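Local coordinates for protein pngf-ii (Elizabethkingia meningoseptica, PDB 4R4X) that probably acts as a peptide:N-glycosidase of the PNGase F family, releasing N-linked glycans from glycoproteins, at residues Phe378-Phe383 with Val408-Thr413; Lys417-Arg422 with Ile499-Leu504. All blocks are in the same frame, centred on the assembly; numbering follows the deposited sequence. Where two conformers were deposited one is given.

Contact 1: Phe378-Phe383 with Val408-Thr413; sequences FVLPVF and VDFILT
Phe410 of 408-413 packs against Leu380 and Val382 of 378-383, whose methyls CD2 and CG1 come from the same side of its ring, where two antiparallel sheets lie face to face in the beta-sandwich of the PNGase F fold. The two strands belong to different sheets and run roughly antiparallel, at 158°. With no hydrogen bond between them, the join rests on apolar side chains. Phe410 can be followed outward. Its CB meets Leu380 CD2 at 4.2 Å. CG then takes the crowded position between the backbone N and the carbonyl carbon (chi1 54°), and beyond it the two ortho carbons meet different partners: CD2 stays beside the same Leu380 methyl, which approaches obliquely, whereas CD1 lies 4.1 Å from Val382 CG1, a methyl seated over one face of the ring. Leu534 and His509 also touch this side chain, so both sheets hold it. In strand 378-384, a classic beta bulge sets Val382 and Phe383 against Gly532, and these consecutive residues both direct their CB toward the opposing strand. Toward the other end, the ring of Phe378 crosses Leu412 obliquely, with its CZ 3.8 Å from Leu412 CD2.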
ATOM      1  N   PHE A 378      11.953  17.666   1.664  1.00 15.60           N
ATOM      2  CA  PHE A 378      11.572  18.725   0.755  1.00 15.64           C
ATOM      3  C   PHE A 378      10.975  18.113  -0.503  1.00 15.31           C
ATOM      4  O   PHE A 378      11.520  17.144  -1.038  1.00 14.60           O
ATOM      5  CB  PHE A 378      12.803  19.557   0.392  1.00 17.17           C
ATOM      6  CG  PHE A 378      12.540  20.670  -0.594  1.00 17.89           C
ATOM      7  CD1 PHE A 378      12.641  20.447  -1.953  1.00 17.91           C
ATOM      8  CD2 PHE A 378      12.229  21.958  -0.149  1.00 19.75           C
ATOM      9  CE1 PHE A 378      12.422  21.475  -2.864  1.00 18.33           C
ATOM     10  CE2 PHE A 378      11.992  22.977  -1.054  1.00 19.92           C
ATOM     11  CZ  PHE A 378      12.110  22.740  -2.414  1.00 18.64           C
ATOM     12  N   VAL A 379       9.846  18.672  -0.935  1.00 14.38           N
ATOM     13  CA  VAL A 379       9.126  18.293  -2.157  1.00 14.21           C
ATOM     14  C   VAL A 379       8.622  19.559  -2.842  1.00 14.58           C
ATOM     15  O   VAL A 379       7.966  20.374  -2.205  1.00 15.81           O
ATOM     16  CB  VAL A 379       7.904  17.403  -1.825  1.00 14.15           C
ATOM     17  CG1 VAL A 379       7.087  17.112  -3.063  1.00 13.93           C
ATOM     18  CG2 VAL A 379       8.354  16.099  -1.180  1.00 14.05           C
ATOM     19  N   LEU A 380       8.967  19.740  -4.121  1.00 14.46           N
ATOM     20  CA  LEU A 380       8.491  20.861  -4.939  1.00 14.49           C
ATOM     21  C   LEU A 380       8.077  20.363  -6.317  1.00 14.44           C
ATOM     22  O   LEU A 380       8.934  19.913  -7.090  1.00 13.17           O
ATOM     23  CB  LEU A 380       9.595  21.894  -5.144  1.00 15.04           C
ATOM     24  CG  LEU A 380       9.181  23.161  -5.906  1.00 15.24           C
ATOM     25  CD1 LEU A 380       8.157  23.943  -5.124  1.00 16.35           C
ATOM     26  CD2 LEU A 380      10.381  24.045  -6.206  1.00 15.15           C
ATOM     27  N   PRO A 381       6.771  20.442  -6.641  1.00 14.92           N
ATOM     28  CA  PRO A 381       6.298  20.078  -7.977  1.00 14.75           C
ATOM     29  C   PRO A 381       6.717  21.146  -8.986  1.00 15.33           C
ATOM     30  O   PRO A 381       6.380  22.306  -8.794  1.00 15.17           O
ATOM     31  CB  PRO A 381       4.777  20.074  -7.835  1.00 14.95           C
ATOM     32  CG  PRO A 381       4.485  20.988  -6.689  1.00 15.13           C
ATOM     33  CD  PRO A 381       5.676  20.877  -5.752  1.00 14.80           C
ATOM     34  N   VAL A 382       7.456  20.764 -10.025  1.00 14.71           N
ATOM     35  CA  VAL A 382       8.028  21.734 -10.961  1.00 15.10           C
ATOM     36  C   VAL A 382       7.324  21.738 -12.310  1.00 14.02           C
ATOM     37  O   VAL A 382       7.139  22.790 -12.898  1.00 13.93           O
ATOM     38  CB  VAL A 382       9.555  21.573 -11.111  1.00 16.41           C
ATOM     39  CG1 VAL A 382      10.254  22.000  -9.828  1.00 16.94           C
ATOM     40  CG2 VAL A 382       9.948  20.157 -11.439  1.00 17.40           C
ATOM     41  N   PHE A 383       6.883  20.571 -12.784  1.00 13.40           N
ATOM     42  CA  PHE A 383       6.084  20.522 -13.995  1.00 12.64           C
ATOM     43  C   PHE A 383       5.193  19.298 -14.014  1.00 12.66           C
ATOM     44  O   PHE A 383       5.438  18.305 -13.319  1.00 12.94           O
ATOM     45  CB  PHE A 383       6.943  20.559 -15.267  1.00 12.81           C
ATOM     46  CG  PHE A 383       7.944  19.447 -15.377  1.00 12.73           C
ATOM     47  CD1 PHE A 383       7.623  18.264 -15.998  1.00 13.26           C
ATOM     48  CD2 PHE A 383       9.248  19.631 -14.932  1.00 13.40           C
ATOM     49  CE1 PHE A 383       8.550  17.240 -16.096  1.00 13.21           C
ATOM     50  CE2 PHE A 383      10.196  18.624 -15.047  1.00 13.35           C
ATOM     51  CZ  PHE A 383       9.838  17.424 -15.623  1.00 13.92           C
ATOM     52  N   VAL A 408      11.379  25.194 -16.869  1.00 17.48           N
ATOM     53  CA  VAL A 408      10.844  25.772 -15.641  0.50 17.40           C
ATOM     54  C   VAL A 408      11.983  26.405 -14.823  1.00 17.82           C
ATOM     55  O   VAL A 408      13.053  25.806 -14.700  1.00 17.01           O
ATOM     56  CB  VAL A 408      10.160  24.670 -14.797  0.50 16.57           C
ATOM     57  CG1 VAL A 408       9.339  25.256 -13.663  0.50 16.12           C
ATOM     58  CG2 VAL A 408       9.287  23.790 -15.681  0.50 16.79           C
ATOM     59  N   ASP A 409      11.727  27.577 -14.252  1.00 19.35           N
ATOM     60  CA  ASP A 409      12.638  28.297 -13.371  1.00 21.72           C
ATOM     61  C   ASP A 409      11.978  28.228 -11.986  1.00 20.39           C
ATOM     62  O   ASP A 409      10.766  28.357 -11.890  1.00 19.36           O
ATOM     63  CB  ASP A 409      12.749  29.769 -13.859  1.00 26.51           C
ATOM     64  CG  ASP A 409      13.780  30.596 -13.096  1.00 34.76           C
ATOM     65  OD1 ASP A 409      14.801  30.036 -12.648  1.00 42.27           O
ATOM     66  OD2 ASP A 409      13.596  31.843 -12.975  1.00 42.48           O
ATOM     67  N   PHE A 410      12.775  28.039 -10.933  1.00 18.84           N
ATOM     68  CA  PHE A 410      12.290  28.034  -9.548  1.00 18.52           C
ATOM     69  C   PHE A 410      13.391  28.547  -8.610  1.00 18.67           C
ATOM     70  O   PHE A 410      14.578  28.586  -8.970  1.00 17.53           O
ATOM     71  CB  PHE A 410      11.858  26.625  -9.119  1.00 18.60           C
ATOM     72  CG  PHE A 410      12.920  25.586  -9.309  1.00 17.60           C
ATOM     73  CD1 PHE A 410      13.055  24.937 -10.527  1.00 17.99           C
ATOM     74  CD2 PHE A 410      13.803  25.273  -8.286  1.00 17.54           C
ATOM     75  CE1 PHE A 410      14.032  23.993 -10.718  1.00 16.77           C
ATOM     76  CE2 PHE A 410      14.791  24.338  -8.479  1.00 17.58           C
ATOM     77  CZ  PHE A 410      14.903  23.698  -9.700  1.00 17.54           C
ATOM     78  N   ILE A 411      12.995  28.910  -7.405  1.00 18.53           N
ATOM     79  CA  ILE A 411      13.923  29.494  -6.434  1.00 19.40           C
ATOM     80  C   ILE A 411      14.005  28.639  -5.200  1.00 17.97           C
ATOM     81  O   ILE A 411      12.984  28.315  -4.592  1.00 18.20           O
ATOM     82  CB  ILE A 411      13.466  30.910  -6.033  1.00 21.19           C
ATOM     83  CG1 ILE A 411      13.420  31.813  -7.263  1.00 23.43           C
ATOM     84  CG2 ILE A 411      14.412  31.501  -4.994  1.00 22.13           C
ATOM     85  CD1 ILE A 411      12.587  33.072  -7.079  1.00 24.75           C
ATOM     86  N   LEU A 412      15.215  28.237  -4.829  1.00 17.16           N
ATOM     87  CA  LEU A 412      15.419  27.517  -3.574  1.00 16.76           C
ATOM     88  C   LEU A 412      15.876  28.508  -2.517  1.00 17.78           C
ATOM     89  O   LEU A 412      16.776  29.309  -2.784  1.00 16.29           O
ATOM     90  CB  LEU A 412      16.493  26.442  -3.728  1.00 16.91           C
ATOM     91  CG  LEU A 412      16.169  25.333  -4.718  1.00 16.93           C
ATOM     92  CD1 LEU A 412      17.383  24.445  -4.821  1.00 17.44           C
ATOM     93  CD2 LEU A 412      14.924  24.559  -4.289  1.00 16.76           C
ATOM     94  N   THR A 413      15.279  28.445  -1.322  1.00 18.78           N
ATOM     95  CA  THR A 413      15.684  29.352  -0.246  1.00 19.86           C
ATOM     96  C   THR A 413      16.777  28.763   0.640  1.00 20.00           C
ATOM     97  O   THR A 413      17.384  29.450   1.438  1.00 18.87           O
ATOM     98  CB  THR A 413      14.479  29.799   0.600  1.00 20.30           C
ATOM     99  OG1 THR A 413      13.848  28.669   1.193  1.00 21.20           O
ATOM    100  CG2 THR A 413      13.483  30.545  -0.259  1.00 20.61           C
TER

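Contact 2: Lys417-Arg422 with Ile499-Leu504; sequences KNAQLR and INLGNL
Lys417 and Asn418 meet Asn503 where strand 416-428 turns a corner beside strand 493-504, an antiparallel pair inside the larger sheet of the PNGase F beta-sandwich. The CG of Lys417 lies against Asn503 OD1 at 3.7 Å. With Asn503 CG anti to its carbonyl carbon (chi1 -54°), the amide is carried back toward 417-418, and its oxygen is gripped twice: the Asn418 N-H points at OD1 almost straight (2.9 Å, 171°) in the carbonyl plane, and a water donates to it while donating also to Asn418 OD1. Ala419 follows. Its N-H reaches Gly502 O by a bent bond (132°), and its own O accepts Leu501 N at 2.9 Å. A second water donates to this O and accepts from Gly502 N, bridging the strands where they are less regular. On the inner face, Ala419 CB touches Leu504 CD1 at 3.6 Å and Leu501 CB at 4.1 Å. Gln420, on the other face, forms a non-hydrogen-bonded pair with Asn500, their side chains side by side; a third water accepts from Gln420 NE2 and donates to Asn500 OD1, while Gln420 CG sits 3.6 Å from that OD1. Leu421 and Ile499 make the next, hydrogen-bonded pair: Leu421 N donates to Ile499 O at 2.8 Å, and Ile499 N to Leu421 O. Back on the inner face, Leu421 CB lies 4.2 Å from Leu501 CD1.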
ATOM      1  N   LYS A 417      20.605  19.060  -0.260  1.00 15.20           N
ATOM      2  CA  LYS A 417      21.486  17.915  -0.396  1.00 16.21           C
ATOM      3  C   LYS A 417      20.754  16.758  -1.096  1.00 15.80           C
ATOM      4  O   LYS A 417      19.562  16.549  -0.884  1.00 14.86           O
ATOM      5  CB  LYS A 417      21.985  17.462   0.984  1.00 17.31           C
ATOM      6  CG  LYS A 417      22.723  16.137   0.981  1.00 18.80           C
ATOM      7  CD  LYS A 417      23.314  15.798   2.327  1.00 20.56           C
ATOM      8  CE  LYS A 417      24.062  14.477   2.295  1.00 22.06           C
ATOM      9  NZ  LYS A 417      24.483  14.094   3.665  1.00 22.91           N
ATOM     10  N   ASN A 418      21.485  16.001  -1.901  1.00 15.64           N
ATOM     11  CA  ASN A 418      20.945  14.837  -2.621  1.00 16.33           C
ATOM     12  C   ASN A 418      19.664  15.156  -3.379  1.00 16.08           C
ATOM     13  O   ASN A 418      18.686  14.430  -3.296  1.00 16.92           O
ATOM     14  CB  ASN A 418      20.772  13.649  -1.674  1.00 17.19           C
ATOM     15  CG  ASN A 418      22.095  13.094  -1.188  1.00 19.24           C
ATOM     16  OD1 ASN A 418      23.126  13.223  -1.858  1.00 20.24           O
ATOM     17  ND2 ASN A 418      22.085  12.487  -0.017  1.00 20.70           N
ATOM     18  N   ALA A 419      19.679  16.240  -4.147  1.00 15.03           N
ATOM     19  CA  ALA A 419      18.526  16.610  -4.936  1.00 14.95           C
ATOM     20  C   ALA A 419      18.235  15.536  -5.987  1.00 14.78           C
ATOM     21  O   ALA A 419      19.140  14.970  -6.576  1.00 14.90           O
ATOM     22  CB  ALA A 419      18.747  17.940  -5.636  1.00 14.99           C
ATOM     23  N   GLN A 420      16.960  15.314  -6.246  1.00 14.35           N
ATOM     24  CA  GLN A 420      16.540  14.353  -7.255  1.00 14.83           C
ATOM     25  C   GLN A 420      15.344  14.911  -7.992  1.00 13.76           C
ATOM     26  O   GLN A 420      14.556  15.672  -7.411  1.00 13.76           O
ATOM     27  CB  GLN A 420      16.115  13.037  -6.613  1.00 16.26           C
ATOM     28  CG  GLN A 420      17.194  12.300  -5.846  1.00 17.67           C
ATOM     29  CD  GLN A 420      16.592  11.168  -5.049  1.00 20.51           C
ATOM     30  OE1 GLN A 420      15.462  10.766  -5.283  1.00 21.48           O
ATOM     31  NE2 GLN A 420      17.346  10.658  -4.096  1.00 24.00           N
ATOM     32  N   LEU A 421      15.194  14.514  -9.256  1.00 13.08           N
ATOM     33  CA  LEU A 421      13.966  14.761  -9.970  1.00 12.86           C
ATOM     34  C   LEU A 421      13.214  13.450 -10.060  1.00 12.24           C
ATOM     35  O   LEU A 421      13.701  12.496 -10.670  1.00 12.25           O
ATOM     36  CB  LEU A 421      14.223  15.313 -11.373  1.00 13.39           C
ATOM     37  CG  LEU A 421      12.958  15.710 -12.145  1.00 13.81           C
ATOM     38  CD1 LEU A 421      12.260  16.891 -11.496  1.00 14.07           C
ATOM     39  CD2 LEU A 421      13.269  16.048 -13.599  1.00 14.05           C
ATOM     40  N   ARG A 422      12.052  13.407  -9.415  1.00 11.52           N
ATOM     41  CA  ARG A 422      11.113  12.292  -9.551  1.00 12.01           C
ATOM     42  C   ARG A 422      10.383  12.532 -10.845  1.00 11.96           C
ATOM     43  O   ARG A 422       9.635  13.504 -10.966  1.00 11.54           O
ATOM     44  CB  ARG A 422      10.134  12.265  -8.381  1.00 12.08           C
ATOM     45  CG  ARG A 422       9.068  11.164  -8.423  1.00 12.72           C
ATOM     46  CD  ARG A 422       8.120  11.362  -7.252  1.00 13.47           C
ATOM     47  NE  ARG A 422       7.037  10.382  -7.156  1.00 13.47           N
ATOM     48  CZ  ARG A 422       5.813  10.526  -7.663  1.00 12.94           C
ATOM     49  NH1 ARG A 422       4.916   9.578  -7.455  1.00 13.47           N
ATOM     50  NH2 ARG A 422       5.474  11.590  -8.372  1.00 13.67           N
ATOM     51  N   ILE A 499      15.993  10.746 -10.663  1.00 14.04           N
ATOM     52  CA  ILE A 499      17.182  11.219 -11.378  1.00 14.30           C
ATOM     53  C   ILE A 499      18.019  12.052 -10.418  1.00 14.54           C
ATOM     54  O   ILE A 499      17.573  13.098  -9.927  1.00 13.88           O
ATOM     55  CB  ILE A 499      16.788  12.065 -12.596  1.00 14.19           C
ATOM     56  CG1 ILE A 499      16.022  11.183 -13.586  1.00 14.15           C
ATOM     57  CG2 ILE A 499      18.005  12.730 -13.235  1.00 14.67           C
ATOM     58  CD1 ILE A 499      15.393  11.935 -14.723  1.00 14.01           C
ATOM     59  N   ASN A 500      19.222  11.587 -10.156  1.00 14.95           N
ATOM     60  CA  ASN A 500      20.124  12.300  -9.248  1.00 15.28           C
ATOM     61  C   ASN A 500      20.583  13.620  -9.865  1.00 15.26           C
ATOM     62  O   ASN A 500      21.052  13.643 -10.997  1.00 15.18           O
ATOM     63  CB  ASN A 500      21.314  11.415  -8.890  1.00 16.87           C
ATOM     64  CG  ASN A 500      20.963  10.345  -7.861  1.00 18.65           C
ATOM     65  OD1 ASN A 500      19.985  10.461  -7.138  1.00 20.11           O
ATOM     66  ND2 ASN A 500      21.775   9.295  -7.793  1.00 19.32           N
ATOM     67  N   LEU A 501      20.410  14.714  -9.137  1.00 15.62           N
ATOM     68  CA  LEU A 501      20.826  16.040  -9.620  1.00 16.70           C
ATOM     69  C   LEU A 501      22.052  16.589  -8.883  1.00 17.88           C
ATOM     70  O   LEU A 501      22.535  17.685  -9.224  1.00 19.13           O
ATOM     71  CB  LEU A 501      19.671  17.022  -9.479  1.00 16.67           C
ATOM     72  CG  LEU A 501      18.392  16.682 -10.224  1.00 17.80           C
ATOM     73  CD1 LEU A 501      17.358  17.731  -9.860  1.00 18.94           C
ATOM     74  CD2 LEU A 501      18.634  16.633 -11.730  1.00 18.38           C
ATOM     75  N   GLY A 502      22.564  15.827  -7.909  1.00 16.78           N
ATOM     76  CA  GLY A 502      23.640  16.274  -7.032  1.00 16.87           C
ATOM     77  C   GLY A 502      23.074  17.210  -5.971  1.00 16.69           C
ATOM     78  O   GLY A 502      21.859  17.276  -5.775  1.00 16.15           O
ATOM     79  N   ASN A 503      23.945  17.973  -5.318  1.00 16.00           N
ATOM     80  CA  ASN A 503      23.506  18.970  -4.345  1.00 15.56           C
ATOM     81  C   ASN A 503      23.227  20.305  -5.042  1.00 16.66           C
ATOM     82  O   ASN A 503      23.934  20.691  -6.004  1.00 16.15           O
ATOM     83  CB  ASN A 503      24.590  19.156  -3.261  1.00 16.41           C
ATOM     84  CG  ASN A 503      24.992  17.846  -2.589  1.00 17.14           C
ATOM     85  OD1 ASN A 503      24.172  16.937  -2.366  1.00 16.76           O
ATOM     86  ND2 ASN A 503      26.263  17.741  -2.271  1.00 16.96           N
ATOM     87  N   LEU A 504      22.199  21.017  -4.592  1.00 15.07           N
ATOM     88  CA  LEU A 504      21.834  22.273  -5.192  1.00 15.00           C
ATOM     89  C   LEU A 504      22.016  23.408  -4.206  1.00 15.96           C
ATOM     90  O   LEU A 504      21.644  23.278  -3.045  1.00 14.99           O
ATOM     91  CB  LEU A 504      20.389  22.262  -5.675  1.00 15.30           C
ATOM     92  CG  LEU A 504      20.044  21.182  -6.713  1.00 15.48           C
ATOM     93  CD1 LEU A 504      18.572  21.273  -7.007  1.00 16.06           C
ATOM     94  CD2 LEU A 504      20.877  21.348  -7.972  1.00 15.38           C
TER
HETATM   95  O   HOH W   1      24.026  14.600  -4.301  1.00 29.83           O
HETATM   96  O   HOH W   2      21.374  13.647  -5.988  1.00 18.10           O
HETATM   97  O   HOH W   3      20.200  11.323  -4.512  1.00 29.73           O

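How the contacts relate
The two contacts lie 12 Å apart, centre to centre, in the C-terminal part of the chain. They follow in series: contact 1 closes at 408-413 before contact 2 opens at 417-422, and a short turn carries the chain from the smaller sheet to the larger one. Segments 378-383, 417-422 and 499-504 share the larger sheet, with 378-384 outermost and strand 527-537 between it and 416-428. Contact 1 thus joins the sheets, whereas contact 2 joins neighbours within one. Their side chains merge in the sandwich interior: Leu412 CD1 packs on Leu504 CB at 3.8 Å, and Val382 CG2 on Leu421 CD1 at 4.0 Å.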